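Side-chain contacts in 5-carboxymethyl-2-hydroxymuconate semialdehyde dehydrogenase (Thermus thermophilus, PDB 2D4E), which probably catalyses the NAD-dependent oxidation of 5-carboxymethyl-2-hydroxymuconate semialdehyde to the corresponding acid, as a member of the aldehyde dehydrogenase family: residues Leu92-Ile95 / Ala96-Glu100; Glu250-Thr253 / Gly254-Met258; Leu311-Glu315 / Lys316-Asp320; Arg484-Gly488 / Thr489-Asp493. All coordinates share one frame; numbering follows the deposited sequence.

How the contacts relate
From the N terminus the four contacts follow in series, none nested in or crossing another, and each is local: no long loop is closed, only a helical turn or a junction before a helix. Contact 1 occupies the second half of helix 85-101, on the opposite side of the chain's centre from contacts 2 and 3. Contact 2 opens helix 251-261 of the NAD-binding parallel sheet. Contact 3 turns strand 310-314 of the mixed sheet into helix 315-331, its centre about 35 Å from that of contact 2. Contact 4 leads a loop into helix 488-495; its nearest atoms are about 10 Å from contact 2, and both touch the second subunit.

Contact 1: residues Leu92-Ile95 / Ala96-Glu100; sequences LLRI and AELIE
Arg94 and Glu97, one helical turn apart, form a salt bridge in which Arg94 NH1 donates a hydrogen bond to Glu97 OE1 at 2.7 Å. The carboxylate oxygen sits at the edge of the guanidinium, near its plane, yet the two flat groups stand 85° apart, and the nitrogen therefore reaches OE1 from above the carboxylate plane. One face of the same guanidinium rests on Leu98, whose CD2 is 3.7 Å from Arg94 CZ. Arginine suits this place because it offers a charged rim to the exposed Glu97 and a flat surface to a leucine. A bend at chi2 (55°) swings its chain forward along the helix to meet both. On a buried side Ile95 CG2 meets Ile99 CD1 at 4.0 Å, the two branched side chains crossing at a slant, one turn apart. The backbone bond from Ile99 N to Ile95 O (2.9 Å) spaces this pair, and that from Leu98 N to Arg94 O (2.9 Å) spaces Arg94 and Leu98. Farther out, Leu92 and Ile99 lie against Phe132 of helix 118-136, while Ile95 and Leu98 pack on helix 203-214. The whole is an amphipathic alpha-helix, with an i to i+3 ion pair on its outer side and aliphatic residues turned toward neighbouring helices.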
loop_
_atom_site.group_PDB
_atom_site.type_symbol
_atom_site.label_atom_id
_atom_site.label_comp_id
_atom_site.label_asym_id
_atom_site.label_seq_id
_atom_site.Cartn_x
_atom_site.Cartn_y
_atom_site.Cartn_z
ATOM N N LEU C 92 23.684 -2.380 10.977
ATOM C CA LEU C 92 22.785 -1.673 11.889
ATOM C C LEU C 92 22.567 -2.481 13.166
ATOM O O LEU C 92 22.563 -1.928 14.261
ATOM C CB LEU C 92 21.430 -1.379 11.231
ATOM C CG LEU C 92 21.387 -0.447 10.014
ATOM C CD1 LEU C 92 19.956 0.014 9.800
ATOM C CD2 LEU C 92 22.267 0.758 10.235
ATOM N N LEU C 93 22.384 -3.788 13.021
ATOM C CA LEU C 93 22.187 -4.654 14.178
ATOM C C LEU C 93 23.438 -4.693 15.061
ATOM O O LEU C 93 23.344 -4.829 16.284
ATOM C CB LEU C 93 21.823 -6.068 13.725
ATOM C CG LEU C 93 20.439 -6.194 13.085
ATOM C CD1 LEU C 93 20.209 -7.639 12.665
ATOM C CD2 LEU C 93 19.370 -5.738 14.081
ATOM N N ARG C 94 24.606 -4.576 14.435
ATOM C CA ARG C 94 25.866 -4.582 15.170
ATOM C C ARG C 94 25.991 -3.277 15.953
ATOM O O ARG C 94 26.441 -3.261 17.103
ATOM C CB ARG C 94 27.039 -4.722 14.197
ATOM C CG ARG C 94 28.413 -4.696 14.852
ATOM C CD ARG C 94 28.546 -5.753 15.941
ATOM N NE ARG C 94 29.913 -5.802 16.460
ATOM C CZ ARG C 94 30.249 -6.287 17.651
ATOM N NH1 ARG C 94 29.317 -6.772 18.467
ATOM N NH2 ARG C 94 31.524 -6.279 18.028
ATOM N N ILE C 95 25.595 -2.182 15.312
ATOM C CA ILE C 95 25.632 -0.869 15.931
ATOM C C ILE C 95 24.691 -0.855 17.136
ATOM O O ILE C 95 25.051 -0.360 18.198
ATOM C CB ILE C 95 25.211 0.230 14.916
ATOM C CG1 ILE C 95 26.305 0.398 13.858
ATOM C CG2 ILE C 95 24.969 1.555 15.630
ATOM C CD1 ILE C 95 25.936 1.345 12.733
ATOM N N ALA C 96 23.494 -1.413 16.967
ATOM C CA ALA C 96 22.513 -1.470 18.046
ATOM C C ALA C 96 23.085 -2.294 19.195
ATOM O O ALA C 96 22.919 -1.954 20.371
ATOM C CB ALA C 96 21.223 -2.100 17.549
ATOM N N GLU C 97 23.759 -3.384 18.841
ATOM C CA GLU C 97 24.365 -4.258 19.834
ATOM C C GLU C 97 25.447 -3.515 20.618
ATOM O O GLU C 97 25.505 -3.604 21.845
ATOM C CB GLU C 97 24.959 -5.490 19.141
ATOM C CG GLU C 97 25.665 -6.463 20.067
ATOM C CD GLU C 97 26.087 -7.746 19.359
ATOM O OE1 GLU C 97 26.810 -7.672 18.339
ATOM O OE2 GLU C 97 25.697 -8.835 19.836
ATOM N N LEU C 98 26.294 -2.774 19.908
ATOM C CA LEU C 98 27.374 -2.025 20.545
ATOM C C LEU C 98 26.894 -0.832 21.368
ATOM O O LEU C 98 27.529 -0.468 22.359
ATOM C CB LEU C 98 28.396 -1.581 19.497
ATOM C CG LEU C 98 29.191 -2.752 18.901
ATOM C CD1 LEU C 98 30.146 -2.251 17.829
ATOM C CD2 LEU C 98 29.958 -3.468 20.017
ATOM N N ILE C 99 25.787 -0.216 20.960
ATOM C CA ILE C 99 25.231 0.899 21.719
ATOM C C ILE C 99 24.799 0.326 23.077
ATOM O O ILE C 99 25.027 0.929 24.131
ATOM C CB ILE C 99 24.004 1.520 20.996
ATOM C CG1 ILE C 99 24.476 2.362 19.806
ATOM C CG2 ILE C 99 23.192 2.382 21.963
ATOM C CD1 ILE C 99 23.345 2.934 18.961
ATOM N N GLU C 100 24.191 -0.855 23.041
ATOM C CA GLU C 100 23.748 -1.510 24.263
ATOM C C GLU C 100 24.932 -1.861 25.169
ATOM O O GLU C 100 24.843 -1.736 26.395
ATOM C CB GLU C 100 22.948 -2.773 23.921
ATOM C CG GLU C 100 21.595 -2.467 23.277
ATOM C CD GLU C 100 20.900 -3.695 22.694
ATOM O OE1 GLU C 100 19.803 -3.530 22.117
ATOM O OE2 GLU C 100 21.440 -4.816 22.805
#

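Contact 2: residues Glu250-Thr253 / Gly254-Met258; sequences ETET and GKIVM. With NA (sodium ion), chain J; NAD (nicotinamide-adenine-dinucleotide), chain K.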
loop_
_atom_site.group_PDB
_atom_site.type_symbol
_atom_site.label_atom_id
_atom_site.label_comp_id
_atom_site.label_asym_id
_atom_site.label_seq_id
_atom_site.Cartn_x
_atom_site.Cartn_y
_atom_site.Cartn_z
ATOM N N GLU C 250 15.415 24.887 15.850
ATOM C CA GLU C 250 14.462 25.991 15.857
ATOM C C GLU C 250 13.948 26.330 14.472
ATOM O O GLU C 250 14.639 26.144 13.464
ATOM C CB GLU C 250 15.090 27.237 16.489
ATOM C CG GLU C 250 15.673 26.993 17.865
ATOM C CD GLU C 250 16.078 28.274 18.563
ATOM O OE1 GLU C 250 17.011 28.229 19.389
ATOM O OE2 GLU C 250 15.456 29.323 18.299
ATOM N N THR C 251 12.722 26.837 14.437
ATOM C CA THR C 251 12.081 27.208 13.190
ATOM C C THR C 251 12.892 28.258 12.434
ATOM O O THR C 251 13.025 28.191 11.207
ATOM C CB THR C 251 10.666 27.737 13.463
ATOM O OG1 THR C 251 9.905 26.720 14.132
ATOM C CG2 THR C 251 9.975 28.117 12.161
ATOM N N GLU C 252 13.447 29.216 13.170
ATOM C CA GLU C 252 14.233 30.276 12.552
ATOM C C GLU C 252 15.473 29.681 11.906
ATOM O O GLU C 252 15.938 30.161 10.875
ATOM C CB GLU C 252 14.620 31.328 13.596
ATOM C CG GLU C 252 15.368 32.531 13.036
ATOM C CD GLU C 252 14.645 33.198 11.871
ATOM O OE1 GLU C 252 13.453 33.567 12.019
ATOM O OE2 GLU C 252 15.280 33.356 10.802
ATOM N N THR C 253 16.006 28.628 12.513
ATOM C CA THR C 253 17.181 27.967 11.965
ATOM C C THR C 253 16.754 27.280 10.674
ATOM O O THR C 253 17.535 27.156 9.735
ATOM C CB THR C 253 17.743 26.921 12.945
ATOM O OG1 THR C 253 18.050 27.560 14.193
ATOM C CG2 THR C 253 19.012 26.278 12.381
ATOM N N GLY C 254 15.501 26.840 10.632
ATOM C CA GLY C 254 14.992 26.195 9.435
ATOM C C GLY C 254 15.030 27.169 8.269
ATOM O O GLY C 254 15.418 26.806 7.157
ATOM N N LYS C 255 14.638 28.414 8.528
ATOM C CA LYS C 255 14.626 29.450 7.499
ATOM C C LYS C 255 16.026 29.743 6.965
ATOM O O LYS C 255 16.238 29.852 5.750
ATOM C CB LYS C 255 14.019 30.739 8.051
ATOM C CG LYS C 255 12.526 30.666 8.301
ATOM C CD LYS C 255 11.997 31.983 8.842
ATOM C CE LYS C 255 10.535 31.864 9.254
ATOM N NZ LYS C 255 10.061 33.103 9.940
ATOM N N ILE C 256 16.978 29.879 7.885
ATOM C CA ILE C 256 18.355 30.164 7.520
ATOM C C ILE C 256 18.941 29.012 6.708
ATOM O O ILE C 256 19.606 29.227 5.692
ATOM C CB ILE C 256 19.200 30.414 8.792
ATOM C CG1 ILE C 256 18.795 31.757 9.412
ATOM C CG2 ILE C 256 20.693 30.383 8.463
ATOM C CD1 ILE C 256 19.307 31.975 10.817
ATOM N N VAL C 257 18.671 27.788 7.144
ATOM C CA VAL C 257 19.190 26.621 6.450
ATOM C C VAL C 257 18.576 26.440 5.071
ATOM O O VAL C 257 19.281 26.134 4.109
ATOM C CB VAL C 257 18.982 25.342 7.285
ATOM C CG1 VAL C 257 19.259 24.103 6.438
ATOM C CG2 VAL C 257 19.918 25.366 8.474
ATOM N N MET C 258 17.268 26.637 4.965
ATOM C CA MET C 258 16.605 26.484 3.677
ATOM C C MET C 258 17.132 27.512 2.685
ATOM O O MET C 258 17.379 27.196 1.521
ATOM C CB MET C 258 15.087 26.641 3.834
ATOM C CG MET C 258 14.315 26.393 2.550
ATOM S SD MET C 258 12.526 26.400 2.779
ATOM C CE MET C 258 11.965 26.402 1.065
HETATM NA NA NA J . 19.031 27.234 19.645
HETATM P PA NAD K . 19.357 25.264 16.898
HETATM O O1A NAD K . 20.098 26.514 17.015
HETATM O O2A NAD K . 18.472 25.251 15.721
HETATM O O5B NAD K . 20.302 23.950 16.774
HETATM C C5B NAD K . 20.078 22.825 15.861
HETATM C C4B NAD K . 21.334 22.633 15.039
HETATM O O4B NAD K . 21.360 23.774 14.154
HETATM C C3B NAD K . 22.662 22.728 15.841
HETATM O O3B NAD K . 23.479 21.561 15.612
HETATM C C2B NAD K . 23.275 24.038 15.321
HETATM O O2B NAD K . 24.720 24.036 15.333
HETATM C C1B NAD K . 22.676 24.127 13.932
HETATM N N9A NAD K . 22.691 25.480 13.406
HETATM C C8A NAD K . 22.430 26.677 14.047
HETATM N N7A NAD K . 22.541 27.760 13.243
HETATM C C5A NAD K . 22.893 27.196 12.017
HETATM C C6A NAD K . 23.166 27.792 10.728
HETATM N N6A NAD K . 23.118 29.109 10.508
HETATM N N1A NAD K . 23.492 26.919 9.701
HETATM C C2A NAD K . 23.543 25.549 9.938
HETATM N N3A NAD K . 23.311 24.917 11.080
HETATM C C4A NAD K . 22.988 25.789 12.093
HETATM O O3 NAD K . 18.590 25.071 18.199
HETATM P PN NAD K . 18.525 24.056 19.415
HETATM O O1N NAD K . 18.683 24.884 20.629
HETATM O O2N NAD K . 19.523 22.993 19.215
HETATM O O5D NAD K . 17.031 23.728 19.167
HETATM C C5D NAD K . 16.089 23.234 20.087
HETATM C C4D NAD K . 14.931 23.259 19.139
HETATM O O4D NAD K . 14.826 22.037 18.376
HETATM C C3D NAD K . 13.568 23.594 19.727
HETATM O O3D NAD K . 12.887 24.635 18.999
HETATM C C2D NAD K . 12.880 22.232 19.668
HETATM O O2D NAD K . 11.446 22.385 19.630
HETATM C C1D NAD K . 13.489 21.639 18.417
HETATM N N1N NAD K . 13.383 20.172 18.354
HETATM C C2N NAD K . 12.433 19.740 17.441
HETATM C C3N NAD K . 12.263 18.368 17.335
HETATM C C7N NAD K . 11.239 17.763 16.387
HETATM O O7N NAD K . 11.142 16.550 16.337
HETATM N N7N NAD K . 10.459 18.561 15.636
HETATM C C4N NAD K . 13.048 17.430 18.151
HETATM C C5N NAD K . 13.987 18.023 19.045
HETATM C C6N NAD K . 14.208 19.364 19.202
HETATM O O HOH W 1 11.895 35.602 10.619
#
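Val257 has CG2 beside its own backbone N (chi1 168°), which lays that methyl 3.2 Å from Thr253 O, and Thr253 has OG1 beside its N (chi1 -57°), which aims the hydroxyl at the NAD diphosphate. Both belong to the start of helix 251-261 in a beta-alpha-beta unit of the Rossmann-like coenzyme domain, where Glu250 holds the N-cap position. Thr253 OG1 donates to NAD O2A at 2.8 Å, and Glu250 N donates to the same oxygen at 3.1 Å, a nearly straight bond of 161°. Two donors thus grip one phosphate oxygen at the N-terminal end of a helix, whose dipole would be expected to favour the negative charge. A small beta-branched hydroxyl residue suits Thr253: its methyl group also packs near the adenine. The extended chain of Glu250 puts OE1 2.3 Å from a sodium ion, which NAD O1A, O3 and O1N also meet. The same OE1 accepts a hydrogen bond from Arg355. Ile256 CG2 approaches the adenine amino nitrogen N6A and Val257 CG2 lies 3.9 Å from NAD C2A, so aliphatic branches meet the base, while polar groups meet the phosphates. Gly254, with no side chain, fits close against Thr251 O; separately, Thr251 OG1 is hydrogen-bonded to Gly480 O and Gly273 N. On the outer side the chain of Glu252, folded at chi2, crosses that of Lys255 without a direct salt bridge; a water joins them, donating to Glu252 OE1 at 2.9 Å and accepting from Lys255 NZ at 3.2 Å.

Contact 3: residues Leu311-Glu315 / Lys316-Asp320; sequences LLVEE and KIFED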
loop_
_atom_site.group_PDB
_atom_site.type_symbol
_atom_site.label_atom_id
_atom_site.label_comp_id
_atom_site.label_asym_id
_atom_site.label_seq_id
_atom_site.Cartn_x
_atom_site.Cartn_y
_atom_site.Cartn_z
ATOM N N LEU C 311 -1.766 24.868 28.044
ATOM C CA LEU C 311 -2.790 24.034 28.652
ATOM C C LEU C 311 -4.148 24.719 28.520
ATOM O O LEU C 311 -4.405 25.727 29.174
ATOM C CB LEU C 311 -2.470 23.807 30.133
ATOM C CG LEU C 311 -3.556 23.102 30.949
ATOM C CD1 LEU C 311 -3.844 21.736 30.332
ATOM C CD2 LEU C 311 -3.112 22.963 32.401
ATOM N N LEU C 312 -5.009 24.175 27.667
ATOM C CA LEU C 312 -6.341 24.733 27.457
ATOM C C LEU C 312 -7.325 23.931 28.290
ATOM O O LEU C 312 -7.499 22.735 28.071
ATOM C CB LEU C 312 -6.712 24.665 25.974
ATOM C CG LEU C 312 -5.993 25.704 25.106
ATOM C CD1 LEU C 312 -5.985 25.281 23.633
ATOM C CD2 LEU C 312 -6.691 27.042 25.278
ATOM N N VAL C 313 -7.968 24.592 29.247
ATOM C CA VAL C 313 -8.907 23.921 30.130
ATOM C C VAL C 313 -10.296 24.540 30.060
ATOM O O VAL C 313 -10.445 25.760 30.116
ATOM C CB VAL C 313 -8.403 23.971 31.588
ATOM C CG1 VAL C 313 -9.325 23.164 32.492
ATOM C CG2 VAL C 313 -6.972 23.446 31.659
ATOM N N GLU C 314 -11.311 23.693 29.928
ATOM C CA GLU C 314 -12.690 24.165 29.853
ATOM C C GLU C 314 -12.966 24.992 31.111
ATOM O O GLU C 314 -12.615 24.587 32.220
ATOM C CB GLU C 314 -13.646 22.976 29.765
ATOM C CG GLU C 314 -15.061 23.339 29.345
ATOM C CD GLU C 314 -15.908 22.114 29.028
ATOM O OE1 GLU C 314 -15.384 20.975 29.104
ATOM O OE2 GLU C 314 -17.100 22.293 28.698
ATOM N N GLU C 315 -13.587 26.153 30.920
ATOM C CA GLU C 315 -13.880 27.084 32.005
ATOM C C GLU C 315 -14.465 26.524 33.293
ATOM O O GLU C 315 -13.972 26.837 34.379
ATOM C CB GLU C 315 -14.787 28.208 31.495
ATOM C CG GLU C 315 -14.120 29.107 30.466
ATOM C CD GLU C 315 -15.012 30.244 30.002
ATOM O OE1 GLU C 315 -14.562 31.034 29.142
ATOM O OE2 GLU C 315 -16.159 30.349 30.492
ATOM N N LYS C 316 -15.506 25.700 33.182
ATOM C CA LYS C 316 -16.169 25.150 34.364
ATOM C C LYS C 316 -15.273 24.354 35.307
ATOM O O LYS C 316 -15.670 24.072 36.435
ATOM C CB LYS C 316 -17.373 24.291 33.955
ATOM C CG LYS C 316 -17.014 22.998 33.230
ATOM C CD LYS C 316 -18.249 22.154 32.912
ATOM C CE LYS C 316 -19.122 22.804 31.849
ATOM N NZ LYS C 316 -20.271 21.932 31.454
ATOM N N ILE C 317 -14.076 23.985 34.860
ATOM C CA ILE C 317 -13.161 23.231 35.718
ATOM C C ILE C 317 -11.787 23.871 35.776
ATOM O O ILE C 317 -10.865 23.325 36.384
ATOM C CB ILE C 317 -12.962 21.787 35.230
ATOM C CG1 ILE C 317 -12.428 21.794 33.792
ATOM C CG2 ILE C 317 -14.261 21.013 35.360
ATOM C CD1 ILE C 317 -11.760 20.496 33.373
ATOM N N PHE C 318 -11.651 25.032 35.148
ATOM C CA PHE C 318 -10.373 25.727 35.105
ATOM C C PHE C 318 -9.734 25.946 36.478
ATOM O O PHE C 318 -8.595 25.540 36.714
ATOM C CB PHE C 318 -10.538 27.069 34.378
ATOM C CG PHE C 318 -9.240 27.728 34.029
ATOM C CD1 PHE C 318 -8.570 28.516 34.960
ATOM C CD2 PHE C 318 -8.667 27.532 32.776
ATOM C CE1 PHE C 318 -7.342 29.102 34.647
ATOM C CE2 PHE C 318 -7.440 28.111 32.448
ATOM C CZ PHE C 318 -6.774 28.898 33.384
ATOM N N GLU C 319 -10.474 26.581 37.382
ATOM C CA GLU C 319 -9.969 26.863 38.723
ATOM C C GLU C 319 -9.463 25.630 39.463
ATOM O O GLU C 319 -8.341 25.617 39.978
ATOM C CB GLU C 319 -11.054 27.550 39.558
ATOM C CG GLU C 319 -10.651 28.929 40.033
ATOM C CD GLU C 319 -10.201 29.824 38.888
ATOM O OE1 GLU C 319 -11.058 30.244 38.081
ATOM O OE2 GLU C 319 -8.987 30.098 38.784
ATOM N N ASP C 320 -10.287 24.592 39.515
ATOM C CA ASP C 320 -9.904 23.381 40.223
ATOM C C ASP C 320 -8.762 22.610 39.565
ATOM O O ASP C 320 -7.793 22.249 40.228
ATOM C CB ASP C 320 -11.106 22.449 40.370
ATOM C CG ASP C 320 -10.804 21.256 41.258
ATOM O OD1 ASP C 320 -10.832 21.416 42.499
ATOM O OD2 ASP C 320 -10.516 20.164 40.720
HETATM O O HOH W 2 -19.398 20.039 28.677
HETATM O O HOH W 3 -13.401 26.775 37.145
#
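The ring of Phe318 turns its edge to Val313: Phe318 CD2 lies 3.7 Å from Val313 O, which is near the ring plane, and about as close to Val313 CB. This edge-on approach sets the weakly positive ring hydrogens toward a carbonyl oxygen, while Pro419 of strand 414-420 also touches the phenyl group. The setting is a strand-turn-helix junction, where strand 310-314 of the mixed sheet passes into helix 315-331, the N-to-C directions of the two short segments 119° apart. Val313 and Ile317 cross at about a right angle, with Val313 CG1 3.6 Å from Ile317 CG1. Ile317 carries CG1 between its backbone N and carbonyl carbon (chi1 58°), and this bends the branch back over the strand. Beta-branched valine suits the strand, and its CG1 touches both CG1 and CD1 of Ile317. Ile317 N donates to Glu314 O at 3.1 Å and Phe318 N to Glu315 O at 3.0 Å, both i+3 to i bonds with the donor above the carbonyl plane. A water accepts from Glu319 N (2.9 Å) and donates to Glu315 O (2.8 Å), linking an i to i+4 pair. Glu314 and Lys316 lie side by side, pointing the same way, the former's OE1 being held by the backbone N of Ala282. Their charges stay just beyond salt-bridge range, and a water bridges them, donating to Glu314 OE2 at 3.2 Å and accepting a weak bond from Lys316 NZ at 3.5 Å.

Contact 4: residues Arg484-Gly488 / Thr489-Asp493; sequences RREGG and TYALD
Gly487 and Gly488 both take positive phi (110° and 45°), and the chain swings through them into helix 488-495, with weak bonds from Tyr490 N to Gly487 O (3.0 Å) and from Ala491 N to Gly488 O (3.3 Å). Glycine suits both places, since without a side chain it takes such backbone angles readily. The Tyr490 ring meets Gly487 O at its edge, near the ring plane, with CD1 3.3 Å from that oxygen. Its CB faces the CB of Arg485 at 4.1 Å, after which the two chains part. Tyr490 OH goes on to Asp145 of the second subunit. Arg485, bent at chi2 (-79°), curls back and donates from NH1 to Arg484 O at 2.8 Å, the nitrogen standing above that carbonyl plane; its NH2 is hydrogen-bonded to Leu498 O of the second subunit. A water accepts from Arg485 N and donates to Tyr490 O, stitching the incoming chain to the first helical turn. Glu486 folds toward the helix and sets OE1 3.5 Å from Ala491 CB, where the carboxylate oxygen touches the small methyl group. Its other oxygen, OE2, is gripped by Arg182 and Tyr495. Arg484 NH1 lies 3.8 Å from Asp493 O, too long to count as a bond here, while its NH2 forms a salt bridge with Asp483 of the second subunit. Arg484 NH2, Arg485 NH2 and Tyr490 OH thus each reach a partner on the neighbouring chain, so this loop-to-helix turn also serves as part of a subunit interface.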
loop_
_atom_site.group_PDB
_atom_site.type_symbol
_atom_site.label_atom_id
_atom_site.label_comp_id
_atom_site.label_asym_id
_atom_site.label_seq_id
_atom_site.Cartn_x
_atom_site.Cartn_y
_atom_site.Cartn_z
ATOM N N ARG C 484 7.838 17.115 5.837
ATOM C CA ARG C 484 8.320 15.758 5.604
ATOM C C ARG C 484 8.031 14.920 6.840
ATOM O O ARG C 484 7.626 15.442 7.882
ATOM C CB ARG C 484 9.826 15.750 5.347
ATOM C CG ARG C 484 10.283 16.623 4.193
ATOM C CD ARG C 484 10.296 15.841 2.913
ATOM N NE ARG C 484 10.923 16.582 1.822
ATOM C CZ ARG C 484 11.074 16.098 0.597
ATOM N NH1 ARG C 484 10.647 14.875 0.322
ATOM N NH2 ARG C 484 11.633 16.839 -0.351
ATOM N N ARG C 485 8.258 13.619 6.728
ATOM C CA ARG C 485 8.013 12.723 7.844
ATOM C C ARG C 485 9.123 11.701 8.019
ATOM O O ARG C 485 9.823 11.357 7.069
ATOM C CB ARG C 485 6.682 11.997 7.641
ATOM C CG ARG C 485 5.456 12.906 7.648
ATOM C CD ARG C 485 5.045 13.299 9.064
ATOM N NE ARG C 485 3.867 14.162 9.045
ATOM C CZ ARG C 485 3.898 15.481 8.856
ATOM N NH1 ARG C 485 5.052 16.111 8.678
ATOM N NH2 ARG C 485 2.766 16.173 8.829
ATOM N N GLU C 486 9.286 11.244 9.257
ATOM C CA GLU C 486 10.261 10.217 9.605
ATOM C C GLU C 486 9.417 9.060 10.141
ATOM O O GLU C 486 8.235 9.249 10.456
ATOM C CB GLU C 486 11.218 10.698 10.705
ATOM C CG GLU C 486 12.313 11.657 10.249
ATOM C CD GLU C 486 13.355 10.996 9.353
ATOM O OE1 GLU C 486 13.382 9.752 9.262
ATOM O OE2 GLU C 486 14.163 11.720 8.746
ATOM N N GLY C 487 10.012 7.876 10.239
ATOM C CA GLY C 487 9.280 6.729 10.748
ATOM C C GLY C 487 8.970 5.672 9.701
ATOM O O GLY C 487 8.228 5.932 8.752
ATOM N N GLY C 488 9.540 4.480 9.876
ATOM C CA GLY C 488 9.309 3.384 8.947
ATOM C C GLY C 488 9.384 3.721 7.463
ATOM O O GLY C 488 10.352 4.317 6.992
ATOM N N THR C 489 8.351 3.337 6.724
ATOM C CA THR C 489 8.295 3.587 5.289
ATOM C C THR C 489 8.168 5.067 4.928
ATOM O O THR C 489 8.534 5.470 3.824
ATOM C CB THR C 489 7.118 2.830 4.649
ATOM O OG1 THR C 489 5.891 3.253 5.261
ATOM C CG2 THR C 489 7.282 1.340 4.841
ATOM N N TYR C 490 7.653 5.883 5.844
ATOM C CA TYR C 490 7.503 7.304 5.551
ATOM C C TYR C 490 8.846 7.995 5.371
ATOM O O TYR C 490 8.956 8.969 4.623
ATOM C CB TYR C 490 6.700 7.995 6.650
ATOM C CG TYR C 490 5.326 7.402 6.801
ATOM C CD1 TYR C 490 5.074 6.406 7.745
ATOM C CD2 TYR C 490 4.292 7.784 5.948
ATOM C CE1 TYR C 490 3.814 5.797 7.828
ATOM C CE2 TYR C 490 3.041 7.189 6.020
ATOM C CZ TYR C 490 2.806 6.200 6.957
ATOM O OH TYR C 490 1.559 5.632 7.023
ATOM N N ALA C 491 9.867 7.488 6.054
ATOM C CA ALA C 491 11.208 8.042 5.948
ATOM C C ALA C 491 11.750 7.819 4.533
ATOM O O ALA C 491 12.552 8.610 4.039
ATOM C CB ALA C 491 12.132 7.378 6.978
ATOM N N LEU C 492 11.307 6.743 3.884
ATOM C CA LEU C 492 11.761 6.415 2.530
ATOM C C LEU C 492 11.558 7.530 1.524
ATOM O O LEU C 492 12.374 7.712 0.624
ATOM C CB LEU C 492 11.045 5.174 1.998
ATOM C CG LEU C 492 11.527 3.787 2.413
ATOM C CD1 LEU C 492 10.596 2.757 1.788
ATOM C CD2 LEU C 492 12.964 3.558 1.948
ATOM N N ASP C 493 10.461 8.266 1.665
ATOM C CA ASP C 493 10.165 9.345 0.737
ATOM C C ASP C 493 11.215 10.434 0.717
ATOM O O ASP C 493 11.325 11.176 -0.260
ATOM C CB ASP C 493 8.792 9.937 1.040
ATOM C CG ASP C 493 7.681 9.162 0.368
ATOM O OD1 ASP C 493 7.581 9.252 -0.879
ATOM O OD2 ASP C 493 6.928 8.455 1.079
HETATM O O HOH W 4 8.841 12.131 4.214
#